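Local atomic coordinates of probable Brix domain-containing ribosomal biogenesis protein (Methanothermobacter thermautotrophicus, PDB entry 1W94), a protein that probably takes part in ribosome biogenesis as a Brix-domain, Imp4-like archaeal protein and probably binds ribosomal RNA. Residues S122-E127 with V132-D137; L75-F80 with E127-V132. All blocks are in the same frame, centred on the assembly; numbering follows the deposited sequence.

Contact 1 of 2, residues S122-E127 with V132-D137; sequences SIRTDE and VMELMD
R124 reaches along its own strand and across to V132 and E134, while four backbone hydrogen bonds hold the two strands together. The S122 and E134 amides and carbonyls bond each other both ways, each at 2.8 Å between N and O, and R124 does the same with V132. Between these two hydrogen-bonded pairs, I123 and M133 form a non-hydrogen-bonded pair, their CA atoms 4.6 Å apart; the carbonyls of S122 and V132 accept CA-H contacts from M133 and I123. From its CB, which points to the same side of the sheet as V132 and E134, R124 turns about its CB-CG bond (chi2 -109°). CD then passes 4.0 Å from the V132 carbonyl O, NE runs past V132 CB, and CZ comes over V132 CG1, with this methyl 3.9 Å above the guanidinium plane and centred on it. At the tip NH1 gives a salt bridge to E134 OE1, only 2.6 Å long but bent (144° at the hydrogen); it meets the carboxylate on its anti side, and the two flat groups lie 25° apart. A methyl over one face and an acid at its edge thus restrain the guanidinium. Replacing E134 by an alanine would probably leave the R124 charge without this mate and its end free to swing off V132. The other V132 methyl, CG2, meets D126 CB at 3.8 Å; D126 OD2 itself accepts hydrogen bonds from the backbone N of E128 and of Y129 in the turn. On the opposite side of the sheet I123 CG1 packs against CG of M133, a selenomethionine, with helix 102-108 against them through C105 and M108. Paired strands joined by so short a connection make an antiparallel beta hairpin, here within the mixed sheet of the Brix domain.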
loop_
_atom_site.group_PDB
_atom_site.type_symbol
_atom_site.label_atom_id
_atom_site.label_comp_id
_atom_site.label_asym_id
_atom_site.label_seq_id
_atom_site.Cartn_x
_atom_site.Cartn_y
_atom_site.Cartn_z
ATOM N N SER A 122 -9.336 -3.268 6.976
ATOM C CA SER A 122 -10.318 -4.317 6.910
ATOM C C SER A 122 -10.107 -4.982 5.547
ATOM O O SER A 122 -10.044 -4.281 4.539
ATOM C CB SER A 122 -11.687 -3.671 6.968
ATOM O OG SER A 122 -12.690 -4.617 7.167
ATOM N N ILE A 123 -9.975 -6.305 5.521
ATOM C CA ILE A 123 -9.885 -7.081 4.285
ATOM C C ILE A 123 -11.130 -7.898 4.085
ATOM O O ILE A 123 -11.564 -8.622 4.995
ATOM C CB ILE A 123 -8.701 -8.039 4.302
ATOM C CG1 ILE A 123 -7.399 -7.236 4.349
ATOM C CG2 ILE A 123 -8.730 -8.976 3.049
ATOM C CD1 ILE A 123 -6.163 -8.062 4.696
ATOM N N ARG A 124 -11.746 -7.779 2.912
ATOM C CA ARG A 124 -12.917 -8.597 2.647
ATOM C C ARG A 124 -13.027 -9.044 1.197
ATOM O O ARG A 124 -12.352 -8.506 0.336
ATOM C CB ARG A 124 -14.192 -7.886 3.114
ATOM C CG ARG A 124 -14.882 -7.047 2.050
ATOM C CD ARG A 124 -14.738 -5.577 2.302
ATOM N NE ARG A 124 -15.671 -4.775 1.497
ATOM C CZ ARG A 124 -15.753 -3.448 1.553
ATOM N NH1 ARG A 124 -14.968 -2.762 2.386
ATOM N NH2 ARG A 124 -16.621 -2.808 0.779
ATOM N N THR A 125 -13.900 -10.025 0.938
ATOM C CA THR A 125 -14.160 -10.469 -0.434
ATOM C C THR A 125 -15.106 -9.483 -1.126
ATOM O O THR A 125 -15.738 -8.639 -0.471
ATOM C CB THR A 125 -14.754 -11.894 -0.490
ATOM O OG1 THR A 125 -16.023 -11.902 0.174
ATOM C CG2 THR A 125 -13.804 -12.915 0.163
ATOM N N ASP A 126 -15.186 -9.599 -2.447
ATOM C CA ASP A 126 -15.958 -8.678 -3.281
ATOM C C ASP A 126 -16.485 -9.445 -4.492
ATOM O O ASP A 126 -15.922 -10.463 -4.859
ATOM C CB ASP A 126 -15.055 -7.526 -3.751
ATOM C CG ASP A 126 -15.839 -6.405 -4.426
ATOM O OD1 ASP A 126 -16.534 -5.630 -3.702
ATOM O OD2 ASP A 126 -15.762 -6.296 -5.678
ATOM N N GLU A 127 -17.552 -8.954 -5.119
ATOM C CA GLU A 127 -18.114 -9.647 -6.283
ATOM C C GLU A 127 -17.253 -9.453 -7.541
ATOM O O GLU A 127 -17.270 -10.292 -8.449
ATOM C CB GLU A 127 -19.548 -9.204 -6.529
ATOM C CG GLU A 127 -19.702 -7.834 -7.182
ATOM N N VAL A 132 -11.042 -6.508 -1.230
ATOM C CA VAL A 132 -11.034 -5.068 -0.967
ATOM C C VAL A 132 -10.386 -4.813 0.412
ATOM O O VAL A 132 -10.815 -5.407 1.436
ATOM C CB VAL A 132 -12.458 -4.450 -1.049
ATOM C CG1 VAL A 132 -12.448 -2.967 -0.622
ATOM C CG2 VAL A 132 -13.021 -4.580 -2.495
HETATM N N MSE A 133 -9.363 -3.953 0.419
HETATM C CA MSE A 133 -8.694 -3.536 1.629
HETATM C C MSE A 133 -9.157 -2.131 1.892
HETATM O O MSE A 133 -8.865 -1.217 1.123
HETATM C CB MSE A 133 -7.176 -3.520 1.483
HETATM C CG MSE A 133 -6.564 -4.867 1.305
HETATM SE SE MSE A 133 -4.632 -4.698 1.250
HETATM C CE MSE A 133 -4.296 -4.207 3.061
ATOM N N GLU A 134 -9.887 -1.969 2.978
ATOM C CA GLU A 134 -10.470 -0.695 3.305
ATOM C C GLU A 134 -9.885 -0.147 4.604
ATOM O O GLU A 134 -9.823 -0.838 5.619
ATOM C CB GLU A 134 -11.964 -0.835 3.451
ATOM C CG GLU A 134 -12.606 0.359 4.102
ATOM C CD GLU A 134 -13.977 0.595 3.562
ATOM O OE1 GLU A 134 -14.699 -0.407 3.366
ATOM O OE2 GLU A 134 -14.320 1.775 3.319
ATOM N N LEU A 135 -9.481 1.108 4.547
ATOM C CA LEU A 135 -8.939 1.782 5.704
ATOM C C LEU A 135 -10.081 2.218 6.617
ATOM O O LEU A 135 -11.059 2.839 6.158
ATOM C CB LEU A 135 -8.094 2.995 5.268
ATOM C CG LEU A 135 -7.413 3.813 6.369
ATOM C CD1 LEU A 135 -6.511 2.895 7.152
ATOM C CD2 LEU A 135 -6.619 4.986 5.766
HETATM N N MSE A 136 -9.961 1.861 7.900
HETATM C CA MSE A 136 -10.844 2.336 8.936
HETATM C C MSE A 136 -10.106 3.454 9.651
HETATM O O MSE A 136 -8.938 3.307 10.000
HETATM C CB MSE A 136 -11.176 1.217 9.929
HETATM C CG MSE A 136 -11.833 -0.032 9.321
HETATM SE SE MSE A 136 -13.374 0.399 8.163
HETATM C CE MSE A 136 -14.755 0.528 9.434
ATOM N N ASP A 137 -10.791 4.566 9.895
ATOM C CA ASP A 137 -10.122 5.731 10.487
ATOM C C ASP A 137 -10.036 5.691 12.027
ATOM O O ASP A 137 -10.373 4.675 12.658
ATOM C CB ASP A 137 -10.732 7.051 9.978
ATOM C CG ASP A 137 -12.162 7.252 10.408
ATOM O OD1 ASP A 137 -12.604 6.682 11.448
ATOM O OD2 ASP A 137 -12.855 8.006 9.685
#

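Contact 2 of 2, residues L75-F80 with E127-V132; sequences LFNPSF and EEYAWV
N77 and Y129 are the two residues that meet, side chain to side chain, from strand 70-80 and the turn before strand 131-136. The close part is small: the amide end of N77 comes to the edge of the phenol, near the plane of the ring, with ND2 as modelled 3.0 Å from Y129 OH, though the amide is probably turned over and the atom there may be its oxygen. Amide and ring planes stand almost perpendicular, 85° apart. Both side chains reach out with CG anti to the carbonyl carbon (chi1 -61° in N77, -68° in Y129), and this carries the two polar ends toward each other over strand 145-154, whose L148 touches the Y129 side chain and shares a backbone hydrogen bond with N77. Elsewhere the segments stand apart, and just 82 Å² is buried in all. On the loose side, within the turn itself, the exposed E128 places CG 3.9 Å above one ring face, offset toward its rim; beyond it A130 and W131 face I149 as a classic beta bulge. An amide meets a phenol hydroxyl here, and either orientation of the amide presents a polar atom to the OH, consistent with a polar surface contact across an intervening strand.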
loop_
_atom_site.group_PDB
_atom_site.type_symbol
_atom_site.label_atom_id
_atom_site.label_comp_id
_atom_site.label_asym_id
_atom_site.label_seq_id
_atom_site.Cartn_x
_atom_site.Cartn_y
_atom_site.Cartn_z
ATOM N N LEU A 75 -1.525 -6.341 -7.610
ATOM C CA LEU A 75 -2.205 -5.628 -8.717
ATOM C C LEU A 75 -3.525 -5.119 -8.193
ATOM O O LEU A 75 -4.277 -5.878 -7.573
ATOM C CB LEU A 75 -2.468 -6.545 -9.921
ATOM C CG LEU A 75 -1.304 -7.384 -10.430
ATOM C CD1 LEU A 75 -1.789 -8.339 -11.540
ATOM C CD2 LEU A 75 -0.129 -6.485 -10.912
ATOM N N PHE A 76 -3.792 -3.836 -8.438
ATOM C CA PHE A 76 -4.927 -3.143 -7.827
ATOM C C PHE A 76 -5.394 -1.908 -8.601
ATOM O O PHE A 76 -4.708 -1.423 -9.481
ATOM C CB PHE A 76 -4.582 -2.712 -6.389
ATOM C CG PHE A 76 -3.699 -1.494 -6.321
ATOM C CD1 PHE A 76 -4.192 -0.284 -5.858
ATOM C CD2 PHE A 76 -2.364 -1.559 -6.760
ATOM C CE1 PHE A 76 -3.369 0.853 -5.842
ATOM C CE2 PHE A 76 -1.543 -0.456 -6.749
ATOM C CZ PHE A 76 -2.041 0.772 -6.285
ATOM N N ASN A 77 -6.580 -1.412 -8.250
ATOM C CA ASN A 77 -7.016 -0.073 -8.614
ATOM C C ASN A 77 -7.263 0.684 -7.309
ATOM O O ASN A 77 -7.838 0.118 -6.368
ATOM C CB ASN A 77 -8.342 -0.113 -9.374
ATOM C CG ASN A 77 -8.259 -0.882 -10.646
ATOM O OD1 ASN A 77 -7.296 -0.748 -11.400
ATOM N ND2 ASN A 77 -9.281 -1.679 -10.924
ATOM N N PRO A 78 -6.817 1.945 -7.222
ATOM C CA PRO A 78 -7.148 2.674 -5.993
ATOM C C PRO A 78 -8.568 3.239 -6.036
ATOM O O PRO A 78 -9.150 3.396 -7.112
ATOM C CB PRO A 78 -6.127 3.811 -5.974
ATOM C CG PRO A 78 -5.839 4.071 -7.423
ATOM C CD PRO A 78 -5.975 2.742 -8.147
ATOM N N SER A 79 -9.126 3.461 -4.854
ATOM C CA SER A 79 -10.393 4.152 -4.691
ATOM C C SER A 79 -10.215 5.042 -3.467
ATOM O O SER A 79 -10.087 4.554 -2.345
ATOM C CB SER A 79 -11.507 3.155 -4.424
ATOM O OG SER A 79 -12.701 3.835 -4.086
ATOM N N PHE A 80 -10.163 6.344 -3.693
ATOM C CA PHE A 80 -10.007 7.284 -2.597
ATOM C C PHE A 80 -10.768 8.582 -2.841
ATOM O O PHE A 80 -10.845 9.072 -3.968
ATOM C CB PHE A 80 -8.517 7.496 -2.251
ATOM C CG PHE A 80 -7.671 8.077 -3.370
ATOM C CD1 PHE A 80 -7.266 9.398 -3.326
ATOM C CD2 PHE A 80 -7.259 7.306 -4.434
ATOM C CE1 PHE A 80 -6.464 9.936 -4.337
ATOM C CE2 PHE A 80 -6.469 7.826 -5.446
ATOM C CZ PHE A 80 -6.066 9.136 -5.399
ATOM N N GLU A 127 -17.552 -8.954 -5.119
ATOM C CA GLU A 127 -18.114 -9.647 -6.283
ATOM C C GLU A 127 -17.253 -9.453 -7.541
ATOM O O GLU A 127 -17.270 -10.292 -8.449
ATOM C CB GLU A 127 -19.548 -9.204 -6.529
ATOM C CG GLU A 127 -19.702 -7.834 -7.182
ATOM N N GLU A 128 -16.509 -8.346 -7.594
ATOM C CA GLU A 128 -15.665 -8.056 -8.740
ATOM C C GLU A 128 -14.171 -8.277 -8.476
ATOM O O GLU A 128 -13.458 -8.886 -9.296
ATOM C CB GLU A 128 -15.886 -6.619 -9.218
ATOM C CG GLU A 128 -14.896 -6.162 -10.323
ATOM C CD GLU A 128 -15.031 -6.943 -11.641
ATOM O OE1 GLU A 128 -16.173 -7.176 -12.125
ATOM O OE2 GLU A 128 -13.989 -7.327 -12.209
ATOM N N TYR A 129 -13.694 -7.740 -7.361
ATOM C CA TYR A 129 -12.275 -7.809 -7.020
ATOM C C TYR A 129 -12.001 -9.044 -6.211
ATOM O O TYR A 129 -12.905 -9.564 -5.544
ATOM C CB TYR A 129 -11.854 -6.548 -6.232
ATOM C CG TYR A 129 -11.889 -5.328 -7.096
ATOM C CD1 TYR A 129 -13.049 -4.536 -7.183
ATOM C CD2 TYR A 129 -10.814 -5.023 -7.912
ATOM C CE1 TYR A 129 -13.089 -3.454 -7.997
ATOM C CE2 TYR A 129 -10.840 -3.966 -8.746
ATOM C CZ TYR A 129 -11.980 -3.170 -8.784
ATOM O OH TYR A 129 -11.970 -2.087 -9.586
ATOM N N ALA A 130 -10.757 -9.513 -6.251
ATOM C CA ALA A 130 -10.336 -10.627 -5.377
ATOM C C ALA A 130 -10.521 -10.281 -3.877
ATOM O O ALA A 130 -11.064 -11.070 -3.092
ATOM C CB ALA A 130 -8.878 -11.006 -5.668
ATOM N N TRP A 131 -10.063 -9.088 -3.510
ATOM C CA TRP A 131 -10.142 -8.550 -2.161
ATOM C C TRP A 131 -10.344 -7.047 -2.228
ATOM O O TRP A 131 -9.867 -6.378 -3.167
ATOM C CB TRP A 131 -8.826 -8.824 -1.400
ATOM C CG TRP A 131 -8.482 -10.293 -1.338
ATOM C CD1 TRP A 131 -7.562 -10.952 -2.110
ATOM C CD2 TRP A 131 -9.069 -11.279 -0.480
ATOM N NE1 TRP A 131 -7.551 -12.290 -1.780
ATOM C CE2 TRP A 131 -8.455 -12.520 -0.782
ATOM C CE3 TRP A 131 -10.038 -11.235 0.529
ATOM C CZ2 TRP A 131 -8.788 -13.711 -0.117
ATOM C CZ3 TRP A 131 -10.361 -12.419 1.206
ATOM C CH2 TRP A 131 -9.734 -13.648 0.871
ATOM N N VAL A 132 -11.042 -6.508 -1.230
ATOM C CA VAL A 132 -11.034 -5.068 -0.967
ATOM C C VAL A 132 -10.386 -4.813 0.412
ATOM O O VAL A 132 -10.815 -5.407 1.436
ATOM C CB VAL A 132 -12.458 -4.450 -1.049
ATOM C CG1 VAL A 132 -12.448 -2.967 -0.622
ATOM C CG2 VAL A 132 -13.021 -4.580 -2.495
#

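In the fold
Following the chain from the N terminus, the first contact residues met are those of strand 70-80, the earlier half of contact 2; the chain then runs through helix 102-108 to strand 120-124 before reaching Y129. Contact 2 therefore closes a loop of 46 residues, whereas contact 1 closes a hairpin with four residues between its segments. The two cross: 122-126 lies inside the long loop, while 133-137 comes after it. They share E127 and V132, and W131 packs against I123, R124 and T125 where they touch. Across the sheet the order is 70-80, 145-154, 131-136, 120-124, so contact 1 joins direct neighbours and contact 2 bridges over the last strand of the chain.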